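Local coordinates for putative secreted protein (PDB 2QF9), which is of unknown function but is a putative secreted protein of the DUF305 family, placed in the ferritin clan and folded as a helical bundle, at residues Ile58-Leu61 with Asp62-Leu66; Arg14-Ser17 with Val18-Gln22. All blocks are in the same frame, centred on the assembly; numbering follows the deposited sequence. Where two conformers were deposited one is given.

Contact 1 of 2, residues Ile58-Leu61 with Asp62-Leu66; sequences IGWL and DLWAL
W60 and W64 meet one turn apart where helix 37-63 ends in a Schellman motif. CB of W60 stands over the six-membered ring of W64, 3.8 Å from its centroid and 12° off the normal: a CH-pi contact rather than a stack. The two indoles are slid well apart and barely overlap. W64 has CG beside its own backbone N (chi1 -62°), which turns the indole back over the last turn, so that O of W60 also lies on the face under CB, 3.0 Å above the plane and toward the rim. That oxygen already takes the N-H of W64 at 2.8 Å. Across the dimer, NE1 of W60 hydrogen-bonds O of G59 of the second subunit, while the ring packs on V142 and L146 of its own chain. A65, with positive phi, reverses the chain; N of L66 hydrogen-bonds O of L61 at 2.9 Å and N of A65 hydrogen-bonds O of D62 at 2.9 Å, the two bonds of the motif. Past this turn, the L66 side chain comes back at about a right angle to that of L61. On another side of the helix D62 runs alongside I58, and its OD2, which forms a salt bridge with K68, sits 4.0 Å from CG2 of I58. At the helix end, CD2 of L61 meets CB of L66 at 4.1 Å.

Contact 2 of 2, residues Arg14-Ser17 with Val18-Gln22; sequences RDMS and VHHQQ
M16, present as selenomethionine, slants across the imidazole of H20 one turn further along helix 8-31, its CG 3.6 Å from CE1 of that ring. M16 leaves the backbone with CG anti to N (chi1 -170°), then bends at chi2 and again at chi3, and this fold in the chain brings the selenium within reach of both neighbouring histidines. SE is 4.4 Å from the centroid of the H20 ring and 4.7 Å from that of H19. Both are oblique selenium counterparts of Met-aromatic contacts, neither squarely over a ring nor in its plane. H19 and H20, successive on the helix, already leave it in different directions, and their first torsions differ as well: H19 has CG anti to N, H20 beside N (chi1 -87°). Each ring is anchored away from the helix, NE2 of H19 to O of P93 and NE2 of H20 to OE1 of Q53 on helix 37-63, so the far nitrogen of each buried imidazole has a partner. ND1 of H20 passes 3.4 Å from O of M16, but the angle is too poor for a hydrogen bond; that oxygen instead receives the N-H of H20 at 2.8 Å. Elsewhere round the helix, CG2 of V18 rests 3.5 Å from O of R14. OG of S17 turns back to bond O of A13, and buried D15 holds W77 NE1 and M75 N through OD2. M150 of helix 141-167 packs on both M16 and H20, and M130 of helix 109-137 on M16 and H19. This is core packing of a four-helix bundle, consistent with membership of the ferritin clan, with methionine and histidine side chains gathered among the helices.

In the fold
Contact 2 comes first in the chain, on helix 8-31, and contact 1 closes the next long helix, 37-63; their centres are about 15 Å apart. The two helices pack directly. I58 CG1 lies 3.7 Å from S17 OG, and L61 CD1 is 3.9 Å from R14 CG. Beyond the helix end, L66 CB comes within 3.8 Å of R14 NH1, while NE of the same arginine bonds O of P67, tying the chain after contact 1 to helix 8-31. Contact 2 lies near the chain's centre and touches no other subunit, whereas contact 1 is peripheral and faces the second copy of the protein through I58, G59, W60, D62 and L63.

Contact 1 of 2, residues Ile58-Leu61 with Asp62-Leu66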
loop_
_atom_site.group_PDB
_atom_site.type_symbol
_atom_site.label_atom_id
_atom_site.label_comp_id
_atom_site.label_asym_id
_atom_site.label_seq_id
_atom_site.Cartn_x
_atom_site.Cartn_y
_atom_site.Cartn_z
ATOM N N ILE A 58 -11.076 -1.650 -0.694
ATOM C CA ILE A 58 -11.413 -2.085 0.663
ATOM C C ILE A 58 -12.170 -0.968 1.404
ATOM O O ILE A 58 -13.156 -1.230 2.104
ATOM C CB ILE A 58 -10.171 -2.528 1.442
ATOM C CG1 ILE A 58 -9.646 -3.846 0.829
ATOM C CG2 ILE A 58 -10.525 -2.714 2.924
ATOM C CD1 ILE A 58 -8.350 -4.352 1.411
ATOM N N GLY A 59 -11.721 0.270 1.210
ATOM C CA GLY A 59 -12.386 1.435 1.791
ATOM C C GLY A 59 -13.821 1.588 1.297
ATOM O O GLY A 59 -14.726 1.962 2.066
ATOM N N TRP A 60 -14.044 1.264 0.023
ATOM C CA TRP A 60 -15.412 1.304 -0.528
ATOM C C TRP A 60 -16.278 0.244 0.131
ATOM O O TRP A 60 -17.395 0.526 0.583
ATOM C CB TRP A 60 -15.423 1.196 -2.063
ATOM C CG TRP A 60 -14.737 2.359 -2.756
ATOM C CD1 TRP A 60 -14.563 3.632 -2.262
ATOM C CD2 TRP A 60 -14.132 2.349 -4.052
ATOM N NE1 TRP A 60 -13.887 4.418 -3.183
ATOM C CE2 TRP A 60 -13.610 3.652 -4.286
ATOM C CE3 TRP A 60 -13.987 1.368 -5.047
ATOM C CZ2 TRP A 60 -12.948 3.999 -5.475
ATOM C CZ3 TRP A 60 -13.316 1.717 -6.237
ATOM C CH2 TRP A 60 -12.808 3.022 -6.434
ATOM N N LEU A 61 -15.755 -0.974 0.215
ATOM C CA LEU A 61 -16.501 -2.069 0.838
ATOM C C LEU A 61 -16.865 -1.696 2.282
ATOM O O LEU A 61 -17.990 -1.924 2.726
ATOM C CB LEU A 61 -15.701 -3.374 0.768
ATOM C CG LEU A 61 -15.575 -4.006 -0.626
ATOM C CD1 LEU A 61 -14.534 -5.117 -0.608
ATOM C CD2 LEU A 61 -16.934 -4.565 -1.115
ATOM N N ASP A 62 -15.917 -1.084 2.992
ATOM C CA ASP A 62 -16.144 -0.661 4.361
ATOM C C ASP A 62 -17.237 0.400 4.439
ATOM O O ASP A 62 -18.191 0.246 5.209
ATOM C CB ASP A 62 -14.841 -0.168 4.984
ATOM C CG ASP A 62 -13.946 -1.307 5.435
ATOM O OD1 ASP A 62 -14.400 -2.487 5.420
ATOM O OD2 ASP A 62 -12.783 -1.028 5.809
ATOM N N LEU A 63 -17.109 1.447 3.621
ATOM C CA LEU A 63 -18.082 2.540 3.573
ATOM C C LEU A 63 -19.494 2.011 3.228
ATOM O O LEU A 63 -20.515 2.488 3.773
ATOM C CB LEU A 63 -17.644 3.576 2.540
ATOM C CG LEU A 63 -18.414 4.896 2.421
ATOM C CD1 LEU A 63 -18.200 5.776 3.630
ATOM C CD2 LEU A 63 -17.963 5.645 1.188
ATOM N N TRP A 64 -19.531 1.006 2.353
ATOM C CA TRP A 64 -20.778 0.372 1.933
ATOM C C TRP A 64 -21.307 -0.680 2.922
ATOM O O TRP A 64 -22.368 -1.270 2.680
ATOM C CB TRP A 64 -20.608 -0.265 0.556
ATOM C CG TRP A 64 -20.285 0.708 -0.552
ATOM C CD1 TRP A 64 -20.642 2.032 -0.624
ATOM C CD2 TRP A 64 -19.598 0.415 -1.774
ATOM N NE1 TRP A 64 -20.188 2.584 -1.791
ATOM C CE2 TRP A 64 -19.555 1.613 -2.526
ATOM C CE3 TRP A 64 -19.000 -0.740 -2.301
ATOM C CZ2 TRP A 64 -18.928 1.692 -3.786
ATOM C CZ3 TRP A 64 -18.377 -0.664 -3.561
ATOM C CH2 TRP A 64 -18.362 0.542 -4.290
ATOM N N ALA A 65 -20.592 -0.902 4.023
ATOM C CA ALA A 65 -20.924 -1.954 5.009
ATOM C C ALA A 65 -21.075 -3.349 4.373
ATOM O O ALA A 65 -22.038 -4.084 4.656
ATOM C CB ALA A 65 -22.179 -1.587 5.801
ATOM N N LEU A 66 -20.140 -3.698 3.494
ATOM C CA LEU A 66 -20.154 -4.998 2.815
ATOM C C LEU A 66 -18.938 -5.814 3.267
ATOM O O LEU A 66 -17.854 -5.263 3.419
ATOM C CB LEU A 66 -20.184 -4.815 1.298
ATOM C CG LEU A 66 -21.409 -4.139 0.666
ATOM C CD1 LEU A 66 -21.248 -3.974 -0.838
ATOM C CD2 LEU A 66 -22.701 -4.905 0.972
#

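Contact 2 of 2, residues Arg14-Ser17 with Val18-Gln22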
loop_
_atom_site.group_PDB
_atom_site.type_symbol
_atom_site.label_atom_id
_atom_site.label_comp_id
_atom_site.label_asym_id
_atom_site.label_seq_id
_atom_site.Cartn_x
_atom_site.Cartn_y
_atom_site.Cartn_z
ATOM N N ARG A 14 -13.860 -6.998 -4.009
ATOM C CA ARG A 14 -13.348 -8.137 -3.231
ATOM C C ARG A 14 -12.236 -8.875 -3.980
ATOM O O ARG A 14 -11.126 -9.102 -3.445
ATOM C CB ARG A 14 -14.475 -9.127 -2.903
ATOM C CG ARG A 14 -15.395 -8.684 -1.788
ATOM C CD ARG A 14 -16.444 -9.744 -1.475
ATOM N NE ARG A 14 -17.400 -9.237 -0.495
ATOM C CZ ARG A 14 -18.666 -8.901 -0.746
ATOM N NH1 ARG A 14 -19.419 -8.431 0.238
ATOM N NH2 ARG A 14 -19.187 -9.052 -1.956
ATOM N N ASP A 15 -12.535 -9.243 -5.224
ATOM C CA ASP A 15 -11.662 -10.101 -6.030
ATOM C C ASP A 15 -10.399 -9.364 -6.438
ATOM O O ASP A 15 -9.289 -9.889 -6.288
ATOM C CB ASP A 15 -12.401 -10.601 -7.274
ATOM C CG ASP A 15 -13.504 -11.628 -6.951
ATOM O OD1 ASP A 15 -13.633 -12.082 -5.797
ATOM O OD2 ASP A 15 -14.217 -11.998 -7.898
HETATM N N MSE A 16 -10.550 -8.135 -6.923
HETATM C CA MSE A 16 -9.371 -7.401 -7.351
HETATM C C MSE A 16 -8.499 -7.038 -6.142
HETATM O O MSE A 16 -7.278 -6.941 -6.277
HETATM C CB MSE A 16 -9.745 -6.181 -8.214
HETATM C CG MSE A 16 -8.564 -5.531 -8.866
HETATM SE SE MSE A 16 -7.579 -6.730 -10.105
HETATM C CE MSE A 16 -8.596 -6.278 -11.655
ATOM N N SER A 17 -9.097 -6.853 -4.955
ATOM C CA SER A 17 -8.271 -6.603 -3.761
ATOM C C SER A 17 -7.331 -7.785 -3.444
ATOM O O SER A 17 -6.139 -7.589 -3.147
ATOM C CB SER A 17 -9.136 -6.242 -2.552
ATOM O OG SER A 17 -9.662 -4.940 -2.741
ATOM N N VAL A 18 -7.868 -9.004 -3.516
ATOM C CA VAL A 18 -7.049 -10.207 -3.325
ATOM C C VAL A 18 -5.974 -10.317 -4.427
ATOM O O VAL A 18 -4.829 -10.668 -4.154
ATOM C CB VAL A 18 -7.930 -11.477 -3.258
ATOM C CG1 VAL A 18 -7.064 -12.735 -3.188
ATOM C CG2 VAL A 18 -8.872 -11.422 -2.046
ATOM N N HIS A 19 -6.352 -10.001 -5.668
ATOM C CA HIS A 19 -5.416 -10.070 -6.799
ATOM C C HIS A 19 -4.251 -9.085 -6.585
ATOM O O HIS A 19 -3.062 -9.454 -6.695
ATOM C CB HIS A 19 -6.170 -9.737 -8.078
ATOM C CG HIS A 19 -5.566 -10.317 -9.328
ATOM N ND1 HIS A 19 -4.719 -9.602 -10.143
ATOM C CD2 HIS A 19 -5.758 -11.513 -9.940
ATOM C CE1 HIS A 19 -4.403 -10.336 -11.200
ATOM N NE2 HIS A 19 -5.009 -11.504 -11.097
ATOM N N HIS A 20 -4.606 -7.846 -6.234
ATOM C CA HIS A 20 -3.635 -6.785 -5.948
ATOM C C HIS A 20 -2.683 -7.198 -4.813
ATOM O O HIS A 20 -1.456 -7.006 -4.905
ATOM C CB HIS A 20 -4.369 -5.494 -5.571
ATOM C CG HIS A 20 -4.741 -4.642 -6.748
ATOM N ND1 HIS A 20 -4.982 -5.156 -8.011
ATOM C CD2 HIS A 20 -4.914 -3.303 -6.846
ATOM C CE1 HIS A 20 -5.254 -4.161 -8.838
ATOM N NE2 HIS A 20 -5.236 -3.031 -8.155
ATOM N N GLN A 21 -3.248 -7.767 -3.751
ATOM C CA GLN A 21 -2.454 -8.234 -2.618
ATOM C C GLN A 21 -1.287 -9.135 -3.066
ATOM O O GLN A 21 -0.157 -9.001 -2.570
ATOM C CB GLN A 21 -3.344 -9.005 -1.640
ATOM C CG GLN A 21 -2.619 -9.475 -0.401
ATOM C CD GLN A 21 -3.563 -10.159 0.572
ATOM O OE1 GLN A 21 -4.161 -11.202 0.262
ATOM N NE2 GLN A 21 -3.707 -9.570 1.765
ATOM N N GLN A 22 -1.571 -10.062 -3.982
ATOM C CA GLN A 22 -0.506 -10.940 -4.458
ATOM C C GLN A 22 0.568 -10.196 -5.268
ATOM O O GLN A 22 1.760 -10.511 -5.148
ATOM C CB GLN A 22 -1.073 -12.114 -5.242
ATOM C CG GLN A 22 -0.006 -13.211 -5.411
ATOM C CD GLN A 22 -0.432 -14.328 -6.321
ATOM O OE1 GLN A 22 -0.724 -14.118 -7.500
ATOM N NE2 GLN A 22 -0.463 -15.538 -5.774
#